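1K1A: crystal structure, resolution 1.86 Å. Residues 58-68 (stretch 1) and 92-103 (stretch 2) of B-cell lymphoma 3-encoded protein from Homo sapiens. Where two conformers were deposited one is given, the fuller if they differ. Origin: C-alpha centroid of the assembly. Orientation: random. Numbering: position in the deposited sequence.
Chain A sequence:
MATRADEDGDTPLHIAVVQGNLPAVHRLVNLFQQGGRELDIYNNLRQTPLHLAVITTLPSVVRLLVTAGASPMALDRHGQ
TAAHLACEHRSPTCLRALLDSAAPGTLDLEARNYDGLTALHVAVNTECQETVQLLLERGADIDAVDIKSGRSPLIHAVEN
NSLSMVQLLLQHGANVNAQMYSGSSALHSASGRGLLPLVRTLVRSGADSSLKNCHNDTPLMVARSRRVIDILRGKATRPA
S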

# COMPACT_ATOMS: atom_id res chain seq x y z
N LEU A 58 15.89 -7.06 4.72
CA LEU A 58 16.54 -7.65 5.89
C LEU A 58 15.63 -7.54 7.11
O LEU A 58 15.80 -6.64 7.94
CB LEU A 58 17.85 -6.91 6.17
CG LEU A 58 18.92 -7.02 5.09
CD1 LEU A 58 20.02 -5.99 5.33
CD2 LEU A 58 19.49 -8.44 5.05
N PRO A 59 14.67 -8.45 7.23
CA PRO A 59 13.70 -8.41 8.33
C PRO A 59 14.34 -8.37 9.72
O PRO A 59 13.87 -7.64 10.60
CB PRO A 59 12.88 -9.69 8.12
CG PRO A 59 13.75 -10.55 7.25
CD PRO A 59 14.44 -9.60 6.33
N SER A 60 15.43 -9.11 9.93
CA SER A 60 16.09 -9.10 11.24
C SER A 60 16.67 -7.73 11.60
O SER A 60 16.68 -7.35 12.76
CB SER A 60 17.20 -10.14 11.30
OG SER A 60 16.67 -11.45 11.29
N VAL A 61 17.16 -7.02 10.59
CA VAL A 61 17.70 -5.68 10.80
C VAL A 61 16.57 -4.69 11.09
O VAL A 61 16.69 -3.81 11.95
CB VAL A 61 18.56 -5.23 9.61
CG1 VAL A 61 19.19 -3.87 9.88
CG2 VAL A 61 19.63 -6.28 9.32
N VAL A 62 15.47 -4.86 10.37
CA VAL A 62 14.29 -4.02 10.58
C VAL A 62 13.86 -4.11 12.05
O VAL A 62 13.62 -3.10 12.71
CB VAL A 62 13.12 -4.47 9.69
CG1 VAL A 62 11.81 -3.79 10.13
CG2 VAL A 62 13.41 -4.19 8.21
N ARG A 63 13.78 -5.33 12.56
CA ARG A 63 13.38 -5.58 13.95
C ARG A 63 14.32 -4.92 14.96
O ARG A 63 13.87 -4.32 15.94
CB ARG A 63 13.35 -7.10 14.23
CG ARG A 63 12.17 -7.85 13.59
CD ARG A 63 12.02 -9.30 14.08
NE ARG A 63 11.02 -10.04 13.28
CZ ARG A 63 9.73 -10.12 13.59
NH1 ARG A 63 9.27 -9.51 14.67
NH2 ARG A 63 8.90 -10.80 12.81
N LEU A 64 15.62 -5.07 14.75
CA LEU A 64 16.63 -4.49 15.63
C LEU A 64 16.49 -2.97 15.67
O LEU A 64 16.45 -2.37 16.74
CB LEU A 64 18.04 -4.87 15.18
CG LEU A 64 19.23 -4.31 15.98
CD1 LEU A 64 20.53 -4.97 15.54
CD2 LEU A 64 19.34 -2.80 15.85
N LEU A 65 16.42 -2.36 14.49
CA LEU A 65 16.35 -0.91 14.38
C LEU A 65 15.08 -0.34 15.00
O LEU A 65 15.13 0.64 15.73
CB LEU A 65 16.49 -0.46 12.92
CG LEU A 65 17.87 -0.62 12.27
CD1 LEU A 65 17.81 -0.22 10.81
CD2 LEU A 65 18.92 0.21 13.00
N VAL A 66 13.94 -0.95 14.69
CA VAL A 66 12.67 -0.46 15.23
C VAL A 66 12.63 -0.60 16.76
O VAL A 66 12.26 0.34 17.46
CB VAL A 66 11.49 -1.16 14.58
CG1 VAL A 66 10.17 -0.69 15.23
CG2 VAL A 66 11.48 -0.83 13.07
N THR A 67 13.05 -1.75 17.27
CA THR A 67 13.05 -1.97 18.71
C THR A 67 14.01 -0.99 19.41
O THR A 67 13.79 -0.60 20.56
CB THR A 67 13.37 -3.45 19.05
OG1 THR A 67 14.60 -3.84 18.45
CG2 THR A 67 12.37 -4.38 18.38
N ALA A 68 15.06 -0.57 18.71
CA ALA A 68 16.03 0.38 19.27
C ALA A 68 15.57 1.85 19.23
O ALA A 68 16.24 2.73 19.77
CB ALA A 68 17.40 0.23 18.60
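Stretch 2 92-103: PTCLRALLDSAA

Stretch 2 is helical from Pro-92 to Ser-101 and lies alongside the helix that begins at Pro-59, running in the same direction; the axes cross at -19° and approach to 8.6 Å. Ala-102 is the first residue to leave helical phi/psi (-64/141). The register sets Pro-59 by Cys-94 (CA to CA 4.7 Å) and Arg-63 by Ala-97 (CA to CA 5.7 Å), one helical turn later on each side. Ala-97 points toward stretch 1, and its short side chain lets the backbones come near: its CB lies 3.7 Å from Pro-59 O, 3.7 Å from Arg-63 CG and 3.9 Å from Val-62 CG1. Cys-94 (chi1 -80°, m) leaves sideways and places SG at the start of the first helix, 3.8 Å from Leu-58 N and 4.0 Å from Pro-59 CD. Leu-98 also starts sideways, but its m, t conformation brings its end nearer, so that CG packs 3.7 Å from Val-62 CG1 and CD2 3.9 Å from Val-66 CG2. Val-62 and Val-66, both t, point toward stretch 2; Val-66 CG1 reaches the helix end, 3.7 Å from Ser-101 CB and 3.6 Å from Ala-102 N. Ser-101 is m (-49°), which turns OG back to donate a hydrogen bond to Ala-97 O (2.7 Å) in its own helix; the same OG lies 3.5 Å from Arg-63 CG. Arg-63, m then t, t, extends along the exposed side of the contact, with Ala-97 CA over one face of its guanidinium. Arg-63 NH1 lies 3.7 Å from Asp-100 CB, but Arg-63 NH2 stays 4.1 Å from Asp-100 OD2, beyond a salt bridge. No direct hydrogen bond joins the stretches; water 1 links them instead, accepting from Arg-63 NH2 (3.1 Å) and donating to Thr-93 O (2.8 Å). Leu-95 and Leu-99 point away.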

# COMPACT_ATOMS: atom_id res chain seq x y z
N PRO A 92 6.47 -9.09 2.32
CA PRO A 92 5.60 -9.39 3.46
C PRO A 92 6.39 -9.63 4.76
O PRO A 92 5.87 -9.32 5.83
CB PRO A 92 4.91 -10.69 3.04
CG PRO A 92 5.02 -10.74 1.57
CD PRO A 92 6.28 -10.04 1.21
N THR A 93 7.59 -10.17 4.66
CA THR A 93 8.37 -10.44 5.88
C THR A 93 8.87 -9.16 6.52
O THR A 93 8.89 -9.04 7.74
CB THR A 93 9.53 -11.42 5.62
OG1 THR A 93 10.36 -10.92 4.58
CG2 THR A 93 8.99 -12.73 5.07
N CYS A 94 9.28 -8.19 5.70
CA CYS A 94 9.71 -6.91 6.25
C CYS A 94 8.52 -6.15 6.81
O CYS A 94 8.63 -5.48 7.84
CB CYS A 94 10.44 -6.08 5.20
SG CYS A 94 12.16 -6.57 4.95
N LEU A 95 7.38 -6.26 6.14
CA LEU A 95 6.17 -5.60 6.63
C LEU A 95 5.77 -6.19 7.97
O LEU A 95 5.40 -5.47 8.89
CB LEU A 95 5.04 -5.73 5.61
CG LEU A 95 3.71 -5.06 5.99
CD1 LEU A 95 3.91 -3.57 6.25
CD2 LEU A 95 2.68 -5.28 4.89
N ARG A 96 5.85 -7.51 8.07
CA ARG A 96 5.55 -8.19 9.32
C ARG A 96 6.53 -7.75 10.41
O ARG A 96 6.14 -7.49 11.54
CB ARG A 96 5.61 -9.70 9.14
CG ARG A 96 5.06 -10.49 10.32
CD ARG A 96 4.95 -11.98 10.06
NE ARG A 96 3.87 -12.29 9.12
CZ ARG A 96 2.60 -12.40 9.46
NH1 ARG A 96 2.23 -12.20 10.72
NH2 ARG A 96 1.69 -12.70 8.54
N ALA A 97 7.81 -7.68 10.08
CA ALA A 97 8.80 -7.27 11.07
C ALA A 97 8.50 -5.86 11.60
O ALA A 97 8.61 -5.60 12.80
CB ALA A 97 10.21 -7.34 10.49
N LEU A 98 8.08 -4.96 10.71
CA LEU A 98 7.77 -3.59 11.08
C LEU A 98 6.55 -3.52 11.99
O LEU A 98 6.59 -2.92 13.05
CB LEU A 98 7.50 -2.75 9.83
CG LEU A 98 8.68 -2.14 9.09
CD1 LEU A 98 8.22 -1.66 7.71
CD2 LEU A 98 9.26 -0.99 9.90
N LEU A 99 5.46 -4.16 11.57
CA LEU A 99 4.21 -4.11 12.31
C LEU A 99 4.30 -4.80 13.67
O LEU A 99 3.63 -4.40 14.61
CB LEU A 99 3.06 -4.70 11.48
CG LEU A 99 2.77 -4.05 10.11
CD1 LEU A 99 1.62 -4.75 9.45
CD2 LEU A 99 2.49 -2.56 10.24
N ASP A 100 5.14 -5.83 13.77
CA ASP A 100 5.32 -6.55 15.03
C ASP A 100 6.27 -5.80 15.99
O ASP A 100 6.12 -5.91 17.21
CB ASP A 100 5.86 -7.98 14.79
CG ASP A 100 4.79 -8.96 14.28
OD1 ASP A 100 3.64 -8.53 13.99
OD2 ASP A 100 5.02 -10.18 14.14
N SER A 101 7.22 -5.04 15.45
CA SER A 101 8.22 -4.38 16.28
C SER A 101 7.86 -2.98 16.75
O SER A 101 8.36 -2.52 17.77
CB SER A 101 9.59 -4.36 15.59
OG SER A 101 9.93 -5.64 15.10
N ALA A 102 7.01 -2.30 15.99
CA ALA A 102 6.66 -0.92 16.32
C ALA A 102 5.93 -0.81 17.65
O ALA A 102 5.09 -1.64 17.99
CB ALA A 102 5.84 -0.28 15.20
N ALA A 103 6.25 0.23 18.42
CA ALA A 103 5.56 0.49 19.67
C ALA A 103 4.12 0.92 19.37
O ALA A 103 3.85 1.57 18.37
CB ALA A 103 6.29 1.57 20.46
O HOH W 1 8.89 -11.11 9.68